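Local coordinates for nisin biosynthesis protein NisC (PDB 2G0D) that catalyses the cyclisation steps of nisin biosynthesis, probably using its bound zinc ion to activate cysteine thiols of the precursor peptide for thioether ring formation, at residues 30-44 against 59-71. Sequence-based numbering, arbitrary orientation.
Sequences ELTLSTGLPGIILML and KIDNYIEYIVSKL
Residues 37-44 and 59-71 pack as two nearly antiparallel helices, their axes 9.8 Å apart at closest approach and 160° between their directions, with Ile41 opposite Ile60 and Leu37 opposite Tyr63. Two reciprocal knobs centre the interface. Ile41 enters the hole formed by Ile60, Tyr63, Ile64 and Ile67; its CG1 stands beside the backbone N (chi1 -71°) and the chain then runs on extended, carrying CD1 across to within 3.7 Å of Ile67 CD1, while the CG2 branch rests on Ile60 CG2. In return, Tyr63 fills the hole between Leu37, Ile40, Ile41 and Leu44. Leu37 divides its two methyls between two aromatic rings: CD2 lies over one face of Tyr63, 3.9 Å from the ring centroid in a CH-pi contact, and CD1 reaches Tyr66 CD2 at 3.5 Å. Ile40 CG2 and Leu44 CD1 converge on Tyr63 CE2, and Leu44 CB meets Ile60 CD1 at 3.8 Å. The Tyr63 hydroxyl is hydrogen-bonded to Asp16 of helix 3-20, which also forms a salt bridge with Lys59; Trp15 of that helix touches Leu37, Ile40 and Tyr63, so helix 3-20 packs against both helices.

Ahead of helix 37-44, Leu31 extends the apolar seam, its CD2 3.7 Å from Ile67 CG2 and also against Lys70 CB. Nearby, Lys70 NZ and Glu30 OE2 are modelled as a salt bridge with a weak hydrogen bond (3.2 Å), but OE2 is placed too close to the Tyr66 hydroxyl, which leaves the details of this polar cluster doubtful. The whole illustrates how knobs-into-holes packing joins two consecutive antiparallel helices, here within the alpha-toroid of a LanC-type cyclase.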
# COMPACT_ATOMS: atom_id res chain seq x y z
N GLU A 30 -3.02 18.30 -2.44
CA GLU A 30 -1.88 18.39 -3.35
C GLU A 30 -0.53 17.96 -2.75
O GLU A 30 0.43 17.78 -3.47
CB GLU A 30 -1.82 19.76 -4.04
CG GLU A 30 -1.36 20.93 -3.22
CD GLU A 30 -1.52 22.26 -3.98
OE1 GLU A 30 -2.50 22.41 -4.76
OE2 GLU A 30 -0.66 23.14 -3.81
N LEU A 31 -0.48 17.78 -1.44
CA LEU A 31 0.75 17.28 -0.82
C LEU A 31 0.70 15.79 -0.47
O LEU A 31 1.64 15.27 0.11
CB LEU A 31 1.12 18.11 0.41
CG LEU A 31 1.43 19.56 0.07
CD1 LEU A 31 0.38 20.44 0.72
CD2 LEU A 31 2.79 19.94 0.57
N THR A 32 -0.39 15.12 -0.84
CA THR A 32 -0.60 13.72 -0.49
C THR A 32 -0.01 12.79 -1.55
O THR A 32 0.00 13.11 -2.73
CB THR A 32 -2.11 13.39 -0.36
OG1 THR A 32 -2.74 13.46 -1.65
CG2 THR A 32 -2.81 14.35 0.62
N LEU A 33 0.46 11.63 -1.12
CA LEU A 33 0.79 10.56 -2.07
C LEU A 33 -0.44 10.15 -2.89
O LEU A 33 -0.34 9.92 -4.10
CB LEU A 33 1.41 9.36 -1.35
CG LEU A 33 1.69 8.08 -2.17
CD1 LEU A 33 2.55 8.34 -3.44
CD2 LEU A 33 2.35 7.01 -1.27
N SER A 34 -1.60 10.09 -2.23
CA SER A 34 -2.83 9.58 -2.87
C SER A 34 -3.17 10.27 -4.15
O SER A 34 -3.47 9.58 -5.14
CB SER A 34 -4.05 9.76 -1.95
OG SER A 34 -3.96 8.85 -0.90
N THR A 35 -3.16 11.61 -4.13
CA THR A 35 -3.68 12.42 -5.24
C THR A 35 -2.77 13.58 -5.66
O THR A 35 -3.04 14.24 -6.65
CB THR A 35 -5.07 13.06 -4.89
OG1 THR A 35 -4.92 13.84 -3.70
CG2 THR A 35 -6.16 11.99 -4.66
N GLY A 36 -1.71 13.83 -4.91
CA GLY A 36 -0.95 15.06 -5.10
C GLY A 36 0.48 14.86 -5.57
O GLY A 36 0.82 13.82 -6.17
N LEU A 37 1.32 15.84 -5.27
CA LEU A 37 2.67 15.95 -5.85
C LEU A 37 3.66 14.81 -5.58
O LEU A 37 4.44 14.49 -6.45
CB LEU A 37 3.30 17.29 -5.47
CG LEU A 37 2.71 18.46 -6.28
CD1 LEU A 37 3.11 19.81 -5.62
CD2 LEU A 37 3.18 18.40 -7.75
N PRO A 38 3.65 14.24 -4.38
CA PRO A 38 4.49 13.07 -4.14
C PRO A 38 4.31 11.93 -5.18
O PRO A 38 5.31 11.35 -5.62
CB PRO A 38 4.05 12.63 -2.73
CG PRO A 38 3.69 13.96 -2.06
CD PRO A 38 2.93 14.66 -3.15
N GLY A 39 3.07 11.62 -5.57
CA GLY A 39 2.81 10.62 -6.64
C GLY A 39 3.36 11.05 -7.99
O GLY A 39 3.94 10.26 -8.75
N ILE A 40 3.25 12.35 -8.27
CA ILE A 40 3.79 12.92 -9.50
C ILE A 40 5.32 12.87 -9.55
O ILE A 40 5.89 12.50 -10.59
CB ILE A 40 3.30 14.37 -9.70
CG1 ILE A 40 1.77 14.45 -9.61
CG2 ILE A 40 3.76 14.91 -11.04
CD1 ILE A 40 1.00 13.45 -10.49
N ILE A 41 5.97 13.27 -8.45
CA ILE A 41 7.41 13.18 -8.28
C ILE A 41 7.88 11.74 -8.53
O ILE A 41 8.86 11.54 -9.23
CB ILE A 41 7.84 13.66 -6.85
CG1 ILE A 41 7.66 15.19 -6.72
CG2 ILE A 41 9.26 13.25 -6.54
CD1 ILE A 41 7.63 15.71 -5.25
N LEU A 42 7.17 10.74 -7.98
CA LEU A 42 7.55 9.32 -8.20
C LEU A 42 7.48 8.89 -9.65
O LEU A 42 8.42 8.28 -10.16
CB LEU A 42 6.76 8.35 -7.32
CG LEU A 42 7.17 8.45 -5.84
CD1 LEU A 42 6.17 7.76 -4.93
CD2 LEU A 42 8.59 7.87 -5.63
N MET A 43 6.40 9.25 -10.33
CA MET A 43 6.22 8.90 -11.73
C MET A 43 7.33 9.49 -12.60
O MET A 43 7.87 8.81 -13.45
CB MET A 43 4.86 9.36 -12.23
CG MET A 43 4.75 9.28 -13.77
SD MET A 43 3.48 10.32 -14.47
CE MET A 43 4.21 11.92 -14.28
N LEU A 44 7.65 10.76 -12.39
CA LEU A 44 8.66 11.48 -13.19
C LEU A 44 10.06 10.96 -12.90
O LEU A 44 10.89 10.87 -13.81
CB LEU A 44 8.61 12.99 -12.90
CG LEU A 44 7.47 13.86 -13.44
CD1 LEU A 44 7.59 15.30 -12.92
CD2 LEU A 44 7.44 13.87 -14.95
N LYS A 59 11.40 19.76 -12.88
CA LYS A 59 10.03 19.73 -12.36
C LYS A 59 9.97 19.13 -10.97
O LYS A 59 9.31 19.67 -10.09
CB LYS A 59 9.09 18.99 -13.31
CG LYS A 59 9.10 19.49 -14.75
CD LYS A 59 8.65 20.95 -14.89
CE LYS A 59 8.86 21.43 -16.32
NZ LYS A 59 8.22 22.75 -16.57
N ILE A 60 10.65 18.01 -10.78
CA ILE A 60 10.69 17.36 -9.48
C ILE A 60 11.15 18.38 -8.44
O ILE A 60 10.46 18.60 -7.43
CB ILE A 60 11.56 16.08 -9.52
CG1 ILE A 60 10.79 14.97 -10.26
CG2 ILE A 60 11.93 15.59 -8.10
CD1 ILE A 60 11.68 13.97 -10.98
N ASP A 61 12.28 19.04 -8.72
CA ASP A 61 12.85 20.01 -7.79
C ASP A 61 11.92 21.20 -7.59
O ASP A 61 11.78 21.69 -6.47
CB ASP A 61 14.26 20.41 -8.21
CG ASP A 61 15.28 19.28 -8.00
OD1 ASP A 61 15.15 18.52 -7.02
OD2 ASP A 61 16.22 19.17 -8.81
N ASN A 62 11.26 21.63 -8.66
CA ASN A 62 10.20 22.62 -8.56
C ASN A 62 9.12 22.18 -7.58
O ASN A 62 8.74 22.93 -6.68
CB ASN A 62 9.57 22.88 -9.94
CG ASN A 62 10.45 23.72 -10.84
OD1 ASN A 62 11.43 24.32 -10.37
ND2 ASN A 62 10.12 23.76 -12.14
N TYR A 63 8.63 20.95 -7.77
CA TYR A 63 7.53 20.45 -6.97
C TYR A 63 7.98 20.24 -5.52
O TYR A 63 7.19 20.43 -4.60
CB TYR A 63 6.94 19.16 -7.58
CG TYR A 63 6.41 19.30 -8.99
CD1 TYR A 63 6.01 20.55 -9.50
CD2 TYR A 63 6.28 18.18 -9.81
CE1 TYR A 63 5.50 20.68 -10.80
CE2 TYR A 63 5.76 18.29 -11.09
CZ TYR A 63 5.38 19.54 -11.59
OH TYR A 63 4.89 19.64 -12.87
N ILE A 64 9.24 19.84 -5.34
CA ILE A 64 9.80 19.69 -3.99
C ILE A 64 9.90 21.04 -3.28
O ILE A 64 9.43 21.19 -2.15
CB ILE A 64 11.18 18.97 -4.01
CG1 ILE A 64 11.03 17.48 -4.36
CG2 ILE A 64 11.84 19.07 -2.65
CD1 ILE A 64 12.31 16.84 -4.78
N GLU A 65 10.50 22.03 -3.93
CA GLU A 65 10.56 23.36 -3.33
C GLU A 65 9.15 23.88 -3.04
O GLU A 65 8.91 24.43 -1.96
CB GLU A 65 11.39 24.34 -4.17
CG GLU A 65 12.92 24.18 -3.98
CD GLU A 65 13.38 24.12 -2.50
OE1 GLU A 65 13.52 25.21 -1.84
OE2 GLU A 65 13.63 22.99 -2.00
N TYR A 66 8.22 23.64 -3.96
CA TYR A 66 6.83 24.00 -3.73
C TYR A 66 6.26 23.27 -2.51
O TYR A 66 5.49 23.85 -1.76
CB TYR A 66 5.99 23.71 -4.97
CG TYR A 66 4.52 24.03 -4.83
CD1 TYR A 66 4.04 25.30 -5.15
CD2 TYR A 66 3.61 23.07 -4.39
CE1 TYR A 66 2.68 25.61 -5.04
CE2 TYR A 66 2.25 23.34 -4.29
CZ TYR A 66 1.79 24.63 -4.61
OH TYR A 66 0.45 24.95 -4.52
N ILE A 67 6.63 22.00 -2.33
CA ILE A 67 6.20 21.26 -1.14
C ILE A 67 6.76 21.83 0.18
O ILE A 67 5.99 22.05 1.12
CB ILE A 67 6.50 19.73 -1.23
CG1 ILE A 67 5.53 19.03 -2.21
CG2 ILE A 67 6.39 19.09 0.15
CD1 ILE A 67 5.92 17.59 -2.50
N VAL A 68 8.07 22.06 0.27
CA VAL A 68 8.62 22.59 1.54
C VAL A 68 8.04 23.97 1.89
O VAL A 68 7.76 24.27 3.06
CB VAL A 68 10.21 22.47 1.71
CG1 VAL A 68 10.93 21.99 0.45
CG2 VAL A 68 10.84 23.77 2.29
N SER A 69 7.81 24.79 0.87
CA SER A 69 7.19 26.09 1.06
C SER A 69 5.80 25.98 1.69
O SER A 69 5.45 26.80 2.56
CB SER A 69 7.12 26.84 -0.27
OG SER A 69 5.99 27.69 -0.28
N LYS A 70 5.03 24.99 1.25
CA LYS A 70 3.68 24.77 1.78
C LYS A 70 3.70 24.17 3.18
O LYS A 70 2.80 24.44 3.98
CB LYS A 70 2.86 23.85 0.87
CG LYS A 70 2.44 24.47 -0.45
CD LYS A 70 1.65 25.75 -0.23
CE LYS A 70 1.29 26.39 -1.55
NZ LYS A 70 0.10 25.70 -2.10
N LEU A 71 4.72 23.36 3.45
CA LEU A 71 4.93 22.72 4.75
C LEU A 71 5.33 23.77 5.76
O LEU A 71 4.84 23.78 6.88
CB LEU A 71 6.03 21.65 4.69
CG LEU A 71 5.79 20.25 4.08
CD1 LEU A 71 7.02 19.36 4.27
CD2 LEU A 71 4.56 19.58 4.64